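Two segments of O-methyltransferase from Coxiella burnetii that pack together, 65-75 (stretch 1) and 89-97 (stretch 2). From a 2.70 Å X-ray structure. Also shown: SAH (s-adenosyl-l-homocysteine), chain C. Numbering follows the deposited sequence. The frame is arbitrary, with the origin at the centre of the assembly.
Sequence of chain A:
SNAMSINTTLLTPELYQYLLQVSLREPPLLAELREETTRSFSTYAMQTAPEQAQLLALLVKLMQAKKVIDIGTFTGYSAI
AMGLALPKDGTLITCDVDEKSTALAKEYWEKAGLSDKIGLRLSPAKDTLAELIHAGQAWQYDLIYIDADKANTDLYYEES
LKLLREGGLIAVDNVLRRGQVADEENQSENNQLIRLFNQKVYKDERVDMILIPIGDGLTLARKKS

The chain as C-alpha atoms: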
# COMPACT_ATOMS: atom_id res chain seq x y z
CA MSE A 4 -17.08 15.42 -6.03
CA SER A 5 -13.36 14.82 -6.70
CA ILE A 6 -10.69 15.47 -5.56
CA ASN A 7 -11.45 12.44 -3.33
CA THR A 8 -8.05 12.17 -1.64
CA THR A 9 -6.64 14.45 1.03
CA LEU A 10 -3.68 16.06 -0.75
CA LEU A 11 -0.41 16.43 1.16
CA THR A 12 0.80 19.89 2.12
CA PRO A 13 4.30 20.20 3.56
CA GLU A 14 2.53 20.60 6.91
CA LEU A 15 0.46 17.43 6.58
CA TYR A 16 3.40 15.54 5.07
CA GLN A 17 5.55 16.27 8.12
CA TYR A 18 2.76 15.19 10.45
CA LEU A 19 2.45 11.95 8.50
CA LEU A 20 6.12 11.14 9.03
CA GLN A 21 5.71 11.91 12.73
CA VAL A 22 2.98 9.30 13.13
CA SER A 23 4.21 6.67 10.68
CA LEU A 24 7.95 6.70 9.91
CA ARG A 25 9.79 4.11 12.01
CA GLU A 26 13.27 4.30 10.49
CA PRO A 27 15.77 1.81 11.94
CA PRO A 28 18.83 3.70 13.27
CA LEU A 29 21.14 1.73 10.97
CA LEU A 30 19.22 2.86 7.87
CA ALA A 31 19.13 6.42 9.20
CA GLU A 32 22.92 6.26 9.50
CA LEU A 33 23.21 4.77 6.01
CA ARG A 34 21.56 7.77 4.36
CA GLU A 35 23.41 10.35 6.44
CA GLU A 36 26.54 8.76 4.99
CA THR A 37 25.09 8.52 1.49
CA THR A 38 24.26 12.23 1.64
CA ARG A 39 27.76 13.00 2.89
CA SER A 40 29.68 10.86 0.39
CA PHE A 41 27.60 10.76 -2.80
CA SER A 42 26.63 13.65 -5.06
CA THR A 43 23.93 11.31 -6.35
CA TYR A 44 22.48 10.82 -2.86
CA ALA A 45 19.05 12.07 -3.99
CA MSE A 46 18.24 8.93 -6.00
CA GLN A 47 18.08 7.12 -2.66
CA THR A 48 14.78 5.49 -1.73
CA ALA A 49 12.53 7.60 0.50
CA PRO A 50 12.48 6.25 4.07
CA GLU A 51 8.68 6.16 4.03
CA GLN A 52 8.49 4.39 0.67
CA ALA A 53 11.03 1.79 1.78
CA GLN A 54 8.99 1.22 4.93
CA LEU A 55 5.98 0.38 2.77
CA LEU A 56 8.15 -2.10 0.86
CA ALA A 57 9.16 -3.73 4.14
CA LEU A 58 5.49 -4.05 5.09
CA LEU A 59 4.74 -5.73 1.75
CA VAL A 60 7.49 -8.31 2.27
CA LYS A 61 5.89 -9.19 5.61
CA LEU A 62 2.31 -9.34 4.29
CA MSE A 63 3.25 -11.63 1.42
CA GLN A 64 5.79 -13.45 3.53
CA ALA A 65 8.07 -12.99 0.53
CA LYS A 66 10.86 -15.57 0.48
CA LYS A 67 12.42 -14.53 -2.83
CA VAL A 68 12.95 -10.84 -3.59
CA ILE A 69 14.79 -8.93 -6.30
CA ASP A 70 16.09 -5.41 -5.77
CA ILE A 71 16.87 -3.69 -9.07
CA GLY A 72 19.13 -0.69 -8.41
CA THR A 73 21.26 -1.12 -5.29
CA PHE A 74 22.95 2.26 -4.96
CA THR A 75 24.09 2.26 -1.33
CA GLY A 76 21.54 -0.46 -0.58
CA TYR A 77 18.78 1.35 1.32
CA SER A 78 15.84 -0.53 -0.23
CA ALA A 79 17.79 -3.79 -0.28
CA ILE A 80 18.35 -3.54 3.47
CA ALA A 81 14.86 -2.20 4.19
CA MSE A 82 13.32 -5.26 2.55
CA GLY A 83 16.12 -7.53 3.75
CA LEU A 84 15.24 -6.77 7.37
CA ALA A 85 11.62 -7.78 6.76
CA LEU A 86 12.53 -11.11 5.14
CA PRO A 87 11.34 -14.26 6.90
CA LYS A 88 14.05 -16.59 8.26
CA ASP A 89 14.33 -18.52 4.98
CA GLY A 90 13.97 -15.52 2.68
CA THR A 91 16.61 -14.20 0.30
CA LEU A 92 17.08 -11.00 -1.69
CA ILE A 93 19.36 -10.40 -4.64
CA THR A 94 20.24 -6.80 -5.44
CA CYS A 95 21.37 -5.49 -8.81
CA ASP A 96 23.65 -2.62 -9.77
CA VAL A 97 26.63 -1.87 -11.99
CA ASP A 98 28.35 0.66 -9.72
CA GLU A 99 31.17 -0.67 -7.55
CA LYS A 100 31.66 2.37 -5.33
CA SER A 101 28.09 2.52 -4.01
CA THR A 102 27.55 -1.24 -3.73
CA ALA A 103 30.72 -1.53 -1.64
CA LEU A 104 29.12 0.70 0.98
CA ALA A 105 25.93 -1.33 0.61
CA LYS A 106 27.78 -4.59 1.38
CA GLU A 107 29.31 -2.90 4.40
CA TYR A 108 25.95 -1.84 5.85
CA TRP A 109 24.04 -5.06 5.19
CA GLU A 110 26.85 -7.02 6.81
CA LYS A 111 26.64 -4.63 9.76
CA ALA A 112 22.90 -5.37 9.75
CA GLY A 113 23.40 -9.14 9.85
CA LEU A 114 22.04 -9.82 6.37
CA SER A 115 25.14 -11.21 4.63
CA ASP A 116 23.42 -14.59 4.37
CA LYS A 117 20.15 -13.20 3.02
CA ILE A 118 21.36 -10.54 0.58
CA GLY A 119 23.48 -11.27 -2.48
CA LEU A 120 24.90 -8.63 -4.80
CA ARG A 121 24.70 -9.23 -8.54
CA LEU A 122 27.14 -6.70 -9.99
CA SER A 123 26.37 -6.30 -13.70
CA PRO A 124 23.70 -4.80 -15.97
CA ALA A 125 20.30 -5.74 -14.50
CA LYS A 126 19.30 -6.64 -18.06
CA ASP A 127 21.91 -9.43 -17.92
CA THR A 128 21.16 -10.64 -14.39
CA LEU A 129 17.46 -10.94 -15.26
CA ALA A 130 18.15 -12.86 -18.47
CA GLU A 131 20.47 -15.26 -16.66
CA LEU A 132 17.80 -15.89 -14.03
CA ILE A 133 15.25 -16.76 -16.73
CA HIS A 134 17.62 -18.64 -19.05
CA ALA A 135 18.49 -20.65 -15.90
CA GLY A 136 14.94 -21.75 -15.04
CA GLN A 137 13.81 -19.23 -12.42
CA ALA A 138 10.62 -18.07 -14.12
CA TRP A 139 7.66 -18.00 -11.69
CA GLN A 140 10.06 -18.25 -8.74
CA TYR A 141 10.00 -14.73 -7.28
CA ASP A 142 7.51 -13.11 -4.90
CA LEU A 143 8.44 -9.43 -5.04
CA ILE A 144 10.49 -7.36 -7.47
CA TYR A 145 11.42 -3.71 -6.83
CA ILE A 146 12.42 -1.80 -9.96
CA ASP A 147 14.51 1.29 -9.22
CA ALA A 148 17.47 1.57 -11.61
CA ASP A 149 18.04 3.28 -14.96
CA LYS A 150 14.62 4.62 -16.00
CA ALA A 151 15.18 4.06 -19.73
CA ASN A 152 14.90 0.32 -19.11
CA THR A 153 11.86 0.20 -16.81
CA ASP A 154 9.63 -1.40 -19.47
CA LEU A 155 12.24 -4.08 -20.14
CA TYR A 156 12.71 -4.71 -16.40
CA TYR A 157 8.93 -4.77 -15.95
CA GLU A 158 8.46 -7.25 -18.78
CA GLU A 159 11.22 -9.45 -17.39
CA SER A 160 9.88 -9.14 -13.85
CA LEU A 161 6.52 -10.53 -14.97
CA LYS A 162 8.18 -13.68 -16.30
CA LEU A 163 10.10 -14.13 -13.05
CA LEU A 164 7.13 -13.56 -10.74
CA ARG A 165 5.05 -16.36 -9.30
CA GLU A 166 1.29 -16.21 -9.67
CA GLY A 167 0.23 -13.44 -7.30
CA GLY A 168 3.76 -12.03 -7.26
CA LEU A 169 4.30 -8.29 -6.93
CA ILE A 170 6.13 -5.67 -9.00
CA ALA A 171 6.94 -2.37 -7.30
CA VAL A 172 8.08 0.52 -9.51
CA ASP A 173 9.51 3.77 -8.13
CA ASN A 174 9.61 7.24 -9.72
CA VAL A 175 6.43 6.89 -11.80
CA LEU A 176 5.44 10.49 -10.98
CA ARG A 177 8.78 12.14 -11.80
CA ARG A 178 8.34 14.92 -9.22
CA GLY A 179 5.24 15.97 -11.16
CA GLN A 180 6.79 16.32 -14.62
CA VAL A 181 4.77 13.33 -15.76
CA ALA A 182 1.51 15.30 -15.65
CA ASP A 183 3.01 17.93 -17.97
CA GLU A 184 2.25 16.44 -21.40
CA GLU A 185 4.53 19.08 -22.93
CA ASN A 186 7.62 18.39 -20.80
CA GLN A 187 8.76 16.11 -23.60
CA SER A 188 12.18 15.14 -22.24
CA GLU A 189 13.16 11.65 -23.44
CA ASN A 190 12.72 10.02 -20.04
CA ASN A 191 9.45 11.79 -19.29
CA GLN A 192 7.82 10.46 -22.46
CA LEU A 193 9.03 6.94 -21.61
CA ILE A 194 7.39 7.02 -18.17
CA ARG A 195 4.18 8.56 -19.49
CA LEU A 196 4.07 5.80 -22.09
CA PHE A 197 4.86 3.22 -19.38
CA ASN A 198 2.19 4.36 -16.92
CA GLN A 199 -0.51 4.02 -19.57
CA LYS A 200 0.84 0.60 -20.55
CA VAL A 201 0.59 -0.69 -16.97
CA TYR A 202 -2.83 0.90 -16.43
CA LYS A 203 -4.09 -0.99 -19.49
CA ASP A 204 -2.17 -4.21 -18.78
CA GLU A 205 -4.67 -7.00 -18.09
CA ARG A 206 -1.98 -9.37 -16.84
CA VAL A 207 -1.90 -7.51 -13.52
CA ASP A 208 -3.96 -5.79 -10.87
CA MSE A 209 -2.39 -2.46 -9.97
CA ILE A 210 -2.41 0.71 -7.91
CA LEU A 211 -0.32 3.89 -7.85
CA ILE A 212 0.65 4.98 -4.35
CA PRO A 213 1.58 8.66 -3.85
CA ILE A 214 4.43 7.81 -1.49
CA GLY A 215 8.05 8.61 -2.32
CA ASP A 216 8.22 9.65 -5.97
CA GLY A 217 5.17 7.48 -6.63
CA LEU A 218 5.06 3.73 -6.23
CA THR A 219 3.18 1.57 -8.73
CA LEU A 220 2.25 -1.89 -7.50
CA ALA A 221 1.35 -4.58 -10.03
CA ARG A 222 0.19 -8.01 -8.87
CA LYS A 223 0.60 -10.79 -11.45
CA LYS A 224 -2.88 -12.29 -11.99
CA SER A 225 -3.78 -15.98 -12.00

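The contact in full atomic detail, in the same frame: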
# COMPACT_ATOMS: atom_id res chain seq x y z
N ALA A 65 7.24 -12.80 1.72
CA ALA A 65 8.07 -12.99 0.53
C ALA A 65 9.37 -13.69 0.89
O ALA A 65 10.10 -13.24 1.77
CB ALA A 65 8.34 -11.65 -0.14
N LYS A 66 9.66 -14.78 0.20
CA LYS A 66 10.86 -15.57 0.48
C LYS A 66 11.92 -15.39 -0.61
O LYS A 66 13.07 -15.78 -0.44
CB LYS A 66 10.50 -17.05 0.65
CG LYS A 66 9.53 -17.32 1.78
CD LYS A 66 9.12 -18.78 1.84
CE LYS A 66 8.00 -19.01 2.85
NZ LYS A 66 8.42 -18.66 4.24
N LYS A 67 11.52 -14.79 -1.72
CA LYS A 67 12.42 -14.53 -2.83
C LYS A 67 12.17 -13.14 -3.42
O LYS A 67 11.17 -12.92 -4.10
CB LYS A 67 12.26 -15.59 -3.92
CG LYS A 67 13.03 -16.87 -3.67
CD LYS A 67 13.08 -17.69 -4.94
CE LYS A 67 14.23 -18.68 -4.95
NZ LYS A 67 14.45 -19.23 -6.31
N VAL A 68 13.10 -12.23 -3.17
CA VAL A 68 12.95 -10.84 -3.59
C VAL A 68 14.08 -10.40 -4.50
O VAL A 68 15.23 -10.81 -4.33
CB VAL A 68 12.91 -9.90 -2.36
CG1 VAL A 68 12.89 -8.44 -2.79
CG2 VAL A 68 11.72 -10.23 -1.47
N ILE A 69 13.76 -9.57 -5.48
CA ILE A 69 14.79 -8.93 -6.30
C ILE A 69 14.76 -7.42 -6.11
O ILE A 69 13.70 -6.80 -6.11
CB ILE A 69 14.64 -9.25 -7.79
CG1 ILE A 69 14.57 -10.77 -8.02
CG2 ILE A 69 15.80 -8.66 -8.57
CD1 ILE A 69 14.49 -11.16 -9.48
N ASP A 70 15.95 -6.84 -5.96
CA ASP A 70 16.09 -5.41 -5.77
C ASP A 70 16.90 -4.84 -6.93
O ASP A 70 18.12 -4.94 -6.95
CB ASP A 70 16.76 -5.13 -4.42
CG ASP A 70 17.04 -3.66 -4.20
OD1 ASP A 70 16.08 -2.90 -3.97
OD2 ASP A 70 18.23 -3.26 -4.23
N ILE A 71 16.21 -4.25 -7.90
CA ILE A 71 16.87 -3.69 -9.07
C ILE A 71 17.29 -2.23 -8.85
O ILE A 71 16.45 -1.33 -8.83
CB ILE A 71 15.98 -3.78 -10.32
CG1 ILE A 71 15.52 -5.22 -10.54
CG2 ILE A 71 16.72 -3.27 -11.54
CD1 ILE A 71 14.69 -5.42 -11.79
N GLY A 72 18.59 -2.01 -8.69
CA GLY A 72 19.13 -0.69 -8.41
C GLY A 72 19.56 -0.57 -6.96
O GLY A 72 18.83 -0.05 -6.12
N THR A 73 20.77 -1.04 -6.66
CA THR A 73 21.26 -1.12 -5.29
C THR A 73 21.62 0.24 -4.70
O THR A 73 21.26 0.55 -3.57
CB THR A 73 22.51 -2.01 -5.19
OG1 THR A 73 22.34 -3.19 -5.98
CG2 THR A 73 22.78 -2.39 -3.74
N PHE A 74 22.34 1.05 -5.48
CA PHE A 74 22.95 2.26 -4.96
C PHE A 74 23.73 1.91 -3.70
O PHE A 74 24.58 1.03 -3.73
CB PHE A 74 21.89 3.33 -4.67
CG PHE A 74 22.46 4.70 -4.47
CD1 PHE A 74 23.71 5.03 -4.97
CD2 PHE A 74 21.75 5.67 -3.78
CE1 PHE A 74 24.25 6.29 -4.78
CE2 PHE A 74 22.27 6.94 -3.59
CZ PHE A 74 23.52 7.25 -4.10
N THR A 75 23.43 2.57 -2.59
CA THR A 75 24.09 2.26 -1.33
C THR A 75 23.26 1.27 -0.50
O THR A 75 23.52 1.08 0.69
CB THR A 75 24.41 3.52 -0.51
OG1 THR A 75 23.21 4.25 -0.25
CG2 THR A 75 25.38 4.42 -1.27
N ASP A 89 13.85 -17.78 6.15
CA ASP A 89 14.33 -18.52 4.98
C ASP A 89 14.25 -17.70 3.70
O ASP A 89 14.32 -18.25 2.60
CB ASP A 89 13.54 -19.82 4.83
CG ASP A 89 12.04 -19.60 4.74
OD1 ASP A 89 11.49 -18.80 5.55
OD2 ASP A 89 11.39 -20.20 3.86
N GLY A 90 14.09 -16.39 3.83
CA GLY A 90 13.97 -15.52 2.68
C GLY A 90 15.31 -15.03 2.18
O GLY A 90 16.26 -14.89 2.95
N THR A 91 15.39 -14.76 0.88
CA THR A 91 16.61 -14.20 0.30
C THR A 91 16.28 -13.06 -0.65
O THR A 91 15.19 -13.00 -1.23
CB THR A 91 17.44 -15.26 -0.45
OG1 THR A 91 16.68 -15.83 -1.52
CG2 THR A 91 17.89 -16.36 0.51
N LEU A 92 17.23 -12.14 -0.80
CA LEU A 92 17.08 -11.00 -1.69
C LEU A 92 18.35 -10.82 -2.49
O LEU A 92 19.45 -10.76 -1.92
CB LEU A 92 16.77 -9.73 -0.89
CG LEU A 92 16.50 -8.42 -1.64
CD1 LEU A 92 15.68 -7.46 -0.78
CD2 LEU A 92 17.79 -7.75 -2.13
N ILE A 93 18.22 -10.75 -3.81
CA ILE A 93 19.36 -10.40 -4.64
C ILE A 93 19.20 -8.97 -5.14
O ILE A 93 18.12 -8.56 -5.54
CB ILE A 93 19.54 -11.36 -5.84
CG1 ILE A 93 18.37 -11.26 -6.81
CG2 ILE A 93 19.70 -12.79 -5.35
CD1 ILE A 93 18.44 -12.28 -7.92
N THR A 94 20.29 -8.21 -5.08
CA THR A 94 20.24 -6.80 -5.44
C THR A 94 21.15 -6.52 -6.63
O THR A 94 22.27 -7.02 -6.70
CB THR A 94 20.61 -5.91 -4.24
OG1 THR A 94 20.59 -4.53 -4.64
CG2 THR A 94 21.99 -6.26 -3.70
N CYS A 95 20.67 -5.71 -7.56
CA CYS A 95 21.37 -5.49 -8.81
C CYS A 95 21.86 -4.06 -8.96
O CYS A 95 21.14 -3.11 -8.67
CB CYS A 95 20.47 -5.83 -9.99
SG CYS A 95 19.66 -7.43 -9.87
N ASP A 96 23.10 -3.92 -9.43
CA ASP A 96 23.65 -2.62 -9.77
C ASP A 96 24.90 -2.85 -10.60
O ASP A 96 25.38 -3.98 -10.74
CB ASP A 96 23.98 -1.82 -8.51
CG ASP A 96 23.94 -0.31 -8.75
OD1 ASP A 96 24.51 0.15 -9.76
OD2 ASP A 96 23.33 0.41 -7.94
N VAL A 97 25.44 -1.77 -11.17
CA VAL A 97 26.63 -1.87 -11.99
C VAL A 97 27.74 -1.01 -11.40
O VAL A 97 28.87 -1.01 -11.88
CB VAL A 97 26.34 -1.42 -13.43
CG1 VAL A 97 26.18 0.08 -13.49
CG2 VAL A 97 27.45 -1.88 -14.37
N SAH C . 16.85 1.49 -4.54
CA SAH C . 18.04 2.29 -4.44
CB SAH C . 18.07 3.37 -5.51
CG SAH C . 19.10 3.21 -6.61
SD SAH C . 19.30 4.58 -7.74
C SAH C . 18.12 2.91 -3.10
O SAH C . 18.87 3.91 -2.92
OXT SAH C . 17.45 2.46 -2.13
C5' SAH C . 19.76 3.96 -9.35
C4' SAH C . 20.77 2.94 -9.40
O4' SAH C . 20.65 2.18 -10.65
C3' SAH C . 22.12 3.55 -9.42
O3' SAH C . 22.84 3.07 -8.36
C2' SAH C . 22.72 3.11 -10.68
O2' SAH C . 24.05 2.80 -10.51
C1' SAH C . 21.95 1.89 -11.03
N9 SAH C . 21.99 1.48 -12.43
C8 SAH C . 22.01 2.28 -13.51
N7 SAH C . 22.03 1.51 -14.60
C5 SAH C . 22.03 0.21 -14.22
C6 SAH C . 22.05 -1.00 -14.91
N6 SAH C . 22.08 -1.04 -16.34
N1 SAH C . 22.04 -2.15 -14.21
C2 SAH C . 22.01 -2.14 -12.87
N3 SAH C . 21.99 -0.99 -12.18
C4 SAH C . 22.00 0.19 -12.83

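Strands 67-71 and 91-96 lie side by side as parallel neighbours in a sheet, with 16° between their directions. The contact buries 722 Å², both sides summed. A ladder of backbone hydrogen bonds sets the register. Thr91 N donates to Lys66 O (2.9 Å), and Val68 N to Thr91 O (3.0 Å). Ile93 N then reaches Val68 O (3.0 Å), Asp70 N reaches Ile93 O (2.8 Å), and Cys95 N closes on Asp70 O (2.7 Å). Within strand 67-71 the backbone N and O of the even residues do the bonding to stretch 2. CA-H...O contacts fill the gaps between rungs, as from Leu92 CA to Val68 O (3.2 Å).

Side chains alternate between the two faces. Lys67, Ile69 and Ile71 share one face with Thr91, Ile93 and Cys95. Here Ile93 is in the p rotamer, and the end of its side chain comes nearer to stretch 1 than its CA-to-CB direction suggests. Its CG1 rests 4.0 Å from Ile69 CG1. Ile69 CG2 touches both neighbours: it lies 4.1 Å from Ile93 CG1 and 4.3 Å from Cys95 SG. This methyl fills the space between Ile93 and Cys95.

The other face carries Val68 and Asp70 opposite Leu92 and Thr94. The two methyl ends of Leu92 spread along stretch 1. CD1 packs on Val68 CG1 at 3.6 Å, and CD2 lies 3.6 Å from Asp70 CB. Asp70 offers Leu92 its CB while its carboxylate takes a hydrogen bond from Thr94, OG1 to OD2 at 2.7 Å. The other carboxylate oxygen, OD1, is satisfied elsewhere in the structure, so this buried acid is not left without partners.

Beyond the strand, stretch 1 turns across the end of its neighbour. Gly72 N donates to Cys95 O (2.8 Å), and Thr73 N adds a weak bond to the same oxygen (2.9 Å). The backbone angles of Gly72 call for glycine, since a CB would jam against the preceding carbonyl. Thr73 points toward stretch 2 and fills the corner there. Its OG1 is 2.6 Å from Thr94 OG1 and 3.3 Å from Asp96 CB. A small side chain with a hydroxyl suits this tight polar pocket.

Asp96 reaches back toward the turn. Its OD2 accepts from Phe74 N (2.7 Å) and from SAH O3' (2.7 Å), while OD1 accepts from SAH O2' (2.8 Å). One carboxylate therefore ties the turn to the ligand ribose. Phe74 points away from stretch 2, and its CB meets SAH CG at 3.4 Å.

At the exposed start of the contact, Lys66 extends its chain to Asp89. The salt bridge from Lys66 NZ to Asp89 OD1 is long, at 3.3 Å, and its hydrogen bond is weak. Beside it, Gly90 passes close to stretch 1, its CA 3.3 Å from Lys66 O.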